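PDB 2DWU: glutamate racemase from Bacillus anthracis, which belongs to the Asp/Glu/hydantoin racemase family of two-domain alpha/beta proteins and holds D-glutamic acid in a pocket between its two domains. Local coordinates for residues Arg28-Glu33 with Glu218-Leu223; Leu70-Val75 with Ser93-Gly98. All blocks are in the same frame, centred on the assembly; numbering follows the deposited sequence.

Contact 1 of 2, residues Arg28-Glu33 with Glu218-Leu223; sequences RQLPKE and ELSTIL
Leu30 lays its two methyl groups over residues 218-223 of helix 211-226, CD1 on Leu219 and CD2 on Ser220. Leu30 is the first residue to leave helical conformation after helix 20-29; its CG lies anti to the carbonyl carbon (chi1 -77°), and both methyls beyond it meet the helix. The leucines cross obliquely, with Leu30 CD1 3.8 Å from Leu219 CD2. A second apolar neighbour, Leu223 CD1, stands 4.1 Å from Leu30 CD1, and Leu30 CD2 rests against the hydroxyl end of Ser220, 3.7 Å from OG. That hydroxyl is more than a surface for the methyl group: a water molecule lies 2.6 Å from Ser220 OG and donates to Gln29 O at 2.8 Å, joining a helix-end carbonyl to the second helix, while Arg105 of the second subunit also bonds to Ser220 OG.

Just beyond, a type I turn from Leu30 to Glu33, closed by Glu33 N to Leu30 O at 3.1 Å, brings the last side chain back toward the helix. Glu33 is bent at chi2 (-65°) and meets Leu223 tip to tip, its OE2 3.8 Å from Leu223 CD1. This is a carboxylate against a methyl, but the charge is well provided for: OE2 accepts from Ala230 N and OE1 pairs with Lys71.

The contact thus fastens the exit of helix 20-29 to helix 211-226. Ile10 of strand 9-14 touches Glu33, Leu219 and Leu223, Leu229 adds a loop contact to Leu30, and the second subunit borders the water-bridged side.

Contact 2 of 2, residues Leu70-Val75 with Ser93-Gly98; sequences LKALVV and SIPVIG
The beta-alpha-beta unit of strand 70-75, helix 78-91 and strand 96-98 closes here, its two strands lying parallel at the edge of a six-stranded sheet. The axes of 72-75 and 96-98 approach to 4.7 Å, at 18°. Leu73 is held through both of its backbone polar atoms: its N donates to Pro95 O at 2.9 Å, and its O accepts from Ile97 N at 2.8 Å, the latter bond nearly straight at 167°. Val75 N then reaches Ile97 O at 2.9 Å, tilted from the carbonyl plane.

Before the ladder begins, Ile94 reaches across to segment 70-75. Its CG1 lies between the backbone N and the carbonyl carbon (chi1 57°), and CD1 beyond it meets Leu70 CB at 3.8 Å and also approaches Leu73 CB. Leu73 and Val96 point the same way side by side, CD2 to CG1 4.1 Å, while Val75 crosses Val96 at an angle, its CG2 touching the same CG1. Leu85 and Leu88 of helix 78-91 cover this face.

Val74 and Ile97 occupy the other face, beside strand 9-14 and helix 211-226. Between the two strands the hydrogen bonds are all backbone, and the side chains meeting on either face are aliphatic.

Overall arrangement
Both contacts are buried. Contact 2 builds the edge of the six-stranded sheet, whereas contact 1 joins the turn after helix 20-29 to helix 211-226, which packs on the sheet face carrying Ile97. They meet directly, through a salt bridge from Glu33 OE1 to Lys71 NZ and through Ile97, which touches Leu219 and Ile222. Along the chain, 70-75 and 93-98 are nested inside the long loop closed by 28-33 with 218-223. Their chemistry differs accordingly. Backbone hydrogen bonds set the register in contact 2, while contact 1 relies on methyl packing and a bridging water, and the second subunit approaches contact 1 alone.

Contact 1 of 2, residues Arg28-Glu33 with Glu218-Leu223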
loop_
_atom_site.group_PDB
_atom_site.type_symbol
_atom_site.label_atom_id
_atom_site.label_comp_id
_atom_site.label_asym_id
_atom_site.label_seq_id
_atom_site.Cartn_x
_atom_site.Cartn_y
_atom_site.Cartn_z
ATOM N N ARG B 28 3.164 -8.151 -12.190
ATOM C CA ARG B 28 4.455 -7.714 -11.681
ATOM C C ARG B 28 4.630 -7.872 -10.170
ATOM O O ARG B 28 5.656 -8.367 -9.701
ATOM C CB ARG B 28 4.695 -6.251 -12.066
ATOM C CG ARG B 28 6.099 -5.736 -11.739
ATOM C CD ARG B 28 6.268 -4.285 -12.200
ATOM N NE ARG B 28 5.486 -3.336 -11.412
ATOM C CZ ARG B 28 5.842 -2.929 -10.193
ATOM N NH1 ARG B 28 6.960 -3.386 -9.644
ATOM N NH2 ARG B 28 5.077 -2.073 -9.534
ATOM N N GLN B 29 3.642 -7.430 -9.392
ATOM C CA GLN B 29 3.758 -7.467 -7.939
ATOM C C GLN B 29 3.318 -8.780 -7.268
ATOM O O GLN B 29 3.675 -9.046 -6.130
ATOM C CB GLN B 29 2.952 -6.300 -7.351
ATOM C CG GLN B 29 3.427 -4.933 -7.803
ATOM C CD GLN B 29 2.691 -3.832 -7.063
ATOM O OE1 GLN B 29 2.590 -3.875 -5.838
ATOM N NE2 GLN B 29 2.156 -2.854 -7.801
ATOM N N LEU B 30 2.555 -9.602 -7.980
ATOM C CA LEU B 30 2.098 -10.903 -7.462
ATOM C C LEU B 30 2.396 -11.913 -8.574
ATOM O O LEU B 30 1.484 -12.521 -9.158
ATOM C CB LEU B 30 0.605 -10.846 -7.169
ATOM C CG LEU B 30 0.265 -10.105 -5.859
ATOM C CD1 LEU B 30 -1.200 -9.738 -5.851
ATOM C CD2 LEU B 30 0.607 -10.979 -4.661
ATOM N N PRO B 31 3.679 -12.104 -8.866
ATOM C CA PRO B 31 4.086 -13.024 -9.930
ATOM C C PRO B 31 3.748 -14.480 -9.777
ATOM O O PRO B 31 3.950 -15.228 -10.729
ATOM C CB PRO B 31 5.591 -12.788 -10.055
ATOM C CG PRO B 31 5.991 -12.455 -8.630
ATOM C CD PRO B 31 4.836 -11.574 -8.128
ATOM N N LYS B 32 3.259 -14.912 -8.624
ATOM C CA LYS B 32 2.873 -16.323 -8.489
ATOM C C LYS B 32 1.369 -16.543 -8.691
ATOM O O LYS B 32 0.912 -17.680 -8.733
ATOM C CB LYS B 32 3.272 -16.876 -7.120
ATOM C CG LYS B 32 4.743 -16.704 -6.824
ATOM C CD LYS B 32 5.110 -17.327 -5.521
ATOM C CE LYS B 32 6.539 -16.997 -5.144
ATOM N NZ LYS B 32 6.916 -17.705 -3.869
ATOM N N GLU B 33 0.601 -15.458 -8.829
ATOM C CA GLU B 33 -0.840 -15.571 -9.040
ATOM C C GLU B 33 -1.193 -15.742 -10.521
ATOM O O GLU B 33 -0.430 -15.325 -11.410
ATOM C CB GLU B 33 -1.553 -14.316 -8.517
ATOM C CG GLU B 33 -1.339 -14.017 -7.036
ATOM C CD GLU B 33 -1.925 -15.064 -6.101
ATOM O OE1 GLU B 33 -2.911 -15.736 -6.478
ATOM O OE2 GLU B 33 -1.402 -15.218 -4.963
ATOM N N GLU B 218 -2.791 -3.493 -2.906
ATOM C CA GLU B 218 -3.942 -3.706 -2.037
ATOM C C GLU B 218 -4.365 -5.179 -2.102
ATOM O O GLU B 218 -4.637 -5.812 -1.087
ATOM C CB GLU B 218 -5.114 -2.806 -2.462
ATOM C CG GLU B 218 -6.328 -2.941 -1.544
ATOM C CD GLU B 218 -6.741 -1.649 -0.815
ATOM O OE1 GLU B 218 -5.942 -0.693 -0.645
ATOM O OE2 GLU B 218 -7.912 -1.621 -0.383
ATOM N N LEU B 219 -4.420 -5.729 -3.312
ATOM C CA LEU B 219 -4.755 -7.147 -3.478
ATOM C C LEU B 219 -3.720 -8.018 -2.736
ATOM O O LEU B 219 -4.086 -8.962 -2.018
ATOM C CB LEU B 219 -4.752 -7.507 -4.976
ATOM C CG LEU B 219 -4.976 -8.987 -5.304
ATOM C CD1 LEU B 219 -6.363 -9.436 -4.828
ATOM C CD2 LEU B 219 -4.814 -9.189 -6.799
ATOM N N SER B 220 -2.433 -7.701 -2.911
ATOM C CA SER B 220 -1.370 -8.452 -2.240
ATOM C C SER B 220 -1.597 -8.473 -0.706
ATOM O O SER B 220 -1.528 -9.525 -0.056
ATOM C CB SER B 220 0.008 -7.838 -2.606
ATOM O OG SER B 220 1.063 -8.520 -1.926
ATOM N N THR B 221 -1.902 -7.309 -0.145
ATOM C CA THR B 221 -2.125 -7.163 1.269
ATOM C C THR B 221 -3.275 -8.059 1.743
ATOM O O THR B 221 -3.162 -8.768 2.750
ATOM C CB THR B 221 -2.477 -5.685 1.597
ATOM O OG1 THR B 221 -1.409 -4.824 1.187
ATOM C CG2 THR B 221 -2.732 -5.531 3.098
ATOM N N ILE B 222 -4.376 -8.038 0.999
ATOM C CA ILE B 222 -5.541 -8.805 1.374
ATOM C C ILE B 222 -5.333 -10.299 1.193
ATOM O O ILE B 222 -5.721 -11.089 2.053
ATOM C CB ILE B 222 -6.780 -8.317 0.593
ATOM C CG1 ILE B 222 -7.164 -6.914 1.084
ATOM C CG2 ILE B 222 -7.994 -9.232 0.874
ATOM C CD1 ILE B 222 -8.139 -6.202 0.127
ATOM N N LEU B 223 -4.716 -10.713 0.092
ATOM C CA LEU B 223 -4.496 -12.153 -0.089
ATOM C C LEU B 223 -3.597 -12.675 1.030
ATOM O O LEU B 223 -3.840 -13.756 1.555
ATOM C CB LEU B 223 -3.828 -12.450 -1.436
ATOM C CG LEU B 223 -4.616 -12.118 -2.713
ATOM C CD1 LEU B 223 -3.720 -12.390 -3.957
ATOM C CD2 LEU B 223 -5.906 -12.936 -2.746
HETATM O O HOH W 1 3.133 -8.119 -3.528
#

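Contact 2 of 2, residues Leu70-Val75 with Ser93-Gly98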
loop_
_atom_site.group_PDB
_atom_site.type_symbol
_atom_site.label_atom_id
_atom_site.label_comp_id
_atom_site.label_asym_id
_atom_site.label_seq_id
_atom_site.Cartn_x
_atom_site.Cartn_y
_atom_site.Cartn_z
ATOM N N LEU B 70 -12.377 -18.933 -8.801
ATOM C CA LEU B 70 -11.900 -17.636 -8.312
ATOM C C LEU B 70 -11.543 -17.585 -6.840
ATOM O O LEU B 70 -12.319 -18.040 -5.988
ATOM C CB LEU B 70 -12.967 -16.547 -8.538
ATOM C CG LEU B 70 -13.569 -16.439 -9.938
ATOM C CD1 LEU B 70 -14.626 -15.321 -9.989
ATOM C CD2 LEU B 70 -12.453 -16.179 -10.930
ATOM N N LYS B 71 -10.390 -17.009 -6.528
ATOM C CA LYS B 71 -10.018 -16.836 -5.130
ATOM C C LYS B 71 -10.317 -15.385 -4.750
ATOM O O LYS B 71 -10.483 -15.059 -3.581
ATOM C CB LYS B 71 -8.529 -17.162 -4.870
ATOM C CG LYS B 71 -7.511 -16.165 -5.405
ATOM C CD LYS B 71 -6.100 -16.302 -4.732
ATOM C CE LYS B 71 -5.383 -17.593 -5.079
ATOM N NZ LYS B 71 -3.954 -17.580 -4.634
ATOM N N ALA B 72 -10.408 -14.518 -5.762
ATOM C CA ALA B 72 -10.683 -13.096 -5.547
ATOM C C ALA B 72 -11.086 -12.471 -6.877
ATOM O O ALA B 72 -10.783 -13.015 -7.931
ATOM C CB ALA B 72 -9.425 -12.387 -4.998
ATOM N N LEU B 73 -11.759 -11.319 -6.816
ATOM C CA LEU B 73 -12.201 -10.603 -8.001
ATOM C C LEU B 73 -11.663 -9.174 -7.939
ATOM O O LEU B 73 -11.783 -8.507 -6.912
ATOM C CB LEU B 73 -13.743 -10.551 -8.049
ATOM C CG LEU B 73 -14.305 -9.654 -9.171
ATOM C CD1 LEU B 73 -13.894 -10.201 -10.554
ATOM C CD2 LEU B 73 -15.818 -9.602 -9.026
ATOM N N VAL B 74 -11.064 -8.723 -9.038
ATOM C CA VAL B 74 -10.584 -7.332 -9.129
ATOM C C VAL B 74 -11.431 -6.623 -10.193
ATOM O O VAL B 74 -11.556 -7.093 -11.341
ATOM C CB VAL B 74 -9.109 -7.260 -9.557
ATOM C CG1 VAL B 74 -8.692 -5.784 -9.792
ATOM C CG2 VAL B 74 -8.228 -7.878 -8.461
ATOM N N VAL B 75 -12.036 -5.503 -9.792
ATOM C CA VAL B 75 -12.823 -4.676 -10.713
ATOM C C VAL B 75 -11.780 -3.657 -11.137
ATOM O O VAL B 75 -11.487 -2.692 -10.448
ATOM C CB VAL B 75 -14.007 -3.980 -9.995
ATOM C CG1 VAL B 75 -14.798 -3.112 -11.008
ATOM C CG2 VAL B 75 -14.918 -5.029 -9.437
ATOM N N SER B 93 -18.888 -13.991 -1.935
ATOM C CA SER B 93 -18.262 -14.397 -0.682
ATOM C C SER B 93 -16.732 -14.274 -0.761
ATOM O O SER B 93 -16.044 -14.255 0.265
ATOM C CB SER B 93 -18.665 -15.837 -0.352
ATOM O OG SER B 93 -20.078 -15.952 -0.381
ATOM N N ILE B 94 -16.198 -14.196 -1.976
ATOM C CA ILE B 94 -14.756 -14.039 -2.145
ATOM C C ILE B 94 -14.418 -12.547 -2.037
ATOM O O ILE B 94 -15.313 -11.694 -2.146
ATOM C CB ILE B 94 -14.281 -14.554 -3.534
ATOM C CG1 ILE B 94 -15.045 -13.826 -4.641
ATOM C CG2 ILE B 94 -14.453 -16.079 -3.616
ATOM C CD1 ILE B 94 -14.505 -14.065 -6.044
ATOM N N PRO B 95 -13.140 -12.220 -1.787
ATOM C CA PRO B 95 -12.736 -10.811 -1.681
ATOM C C PRO B 95 -12.914 -10.130 -3.041
ATOM O O PRO B 95 -12.514 -10.682 -4.071
ATOM C CB PRO B 95 -11.255 -10.885 -1.334
ATOM C CG PRO B 95 -11.117 -12.200 -0.633
ATOM C CD PRO B 95 -12.035 -13.115 -1.407
ATOM N N VAL B 96 -13.482 -8.934 -3.035
ATOM C CA VAL B 96 -13.667 -8.165 -4.255
ATOM C C VAL B 96 -12.886 -6.869 -4.034
ATOM O O VAL B 96 -13.168 -6.111 -3.092
ATOM C CB VAL B 96 -15.160 -7.823 -4.545
ATOM C CG1 VAL B 96 -15.233 -7.031 -5.858
ATOM C CG2 VAL B 96 -15.996 -9.102 -4.693
ATOM N N ILE B 97 -11.888 -6.632 -4.872
ATOM C CA ILE B 97 -11.033 -5.448 -4.746
ATOM C C ILE B 97 -11.295 -4.528 -5.936
ATOM O O ILE B 97 -11.148 -4.942 -7.096
ATOM C CB ILE B 97 -9.522 -5.844 -4.760
ATOM C CG1 ILE B 97 -9.108 -6.552 -3.449
ATOM C CG2 ILE B 97 -8.662 -4.596 -4.857
ATOM C CD1 ILE B 97 -9.682 -7.944 -3.238
ATOM N N GLY B 98 -11.685 -3.291 -5.652
ATOM C CA GLY B 98 -11.943 -2.309 -6.693
ATOM C C GLY B 98 -10.713 -1.425 -6.824
ATOM O O GLY B 98 -9.820 -1.434 -5.958
#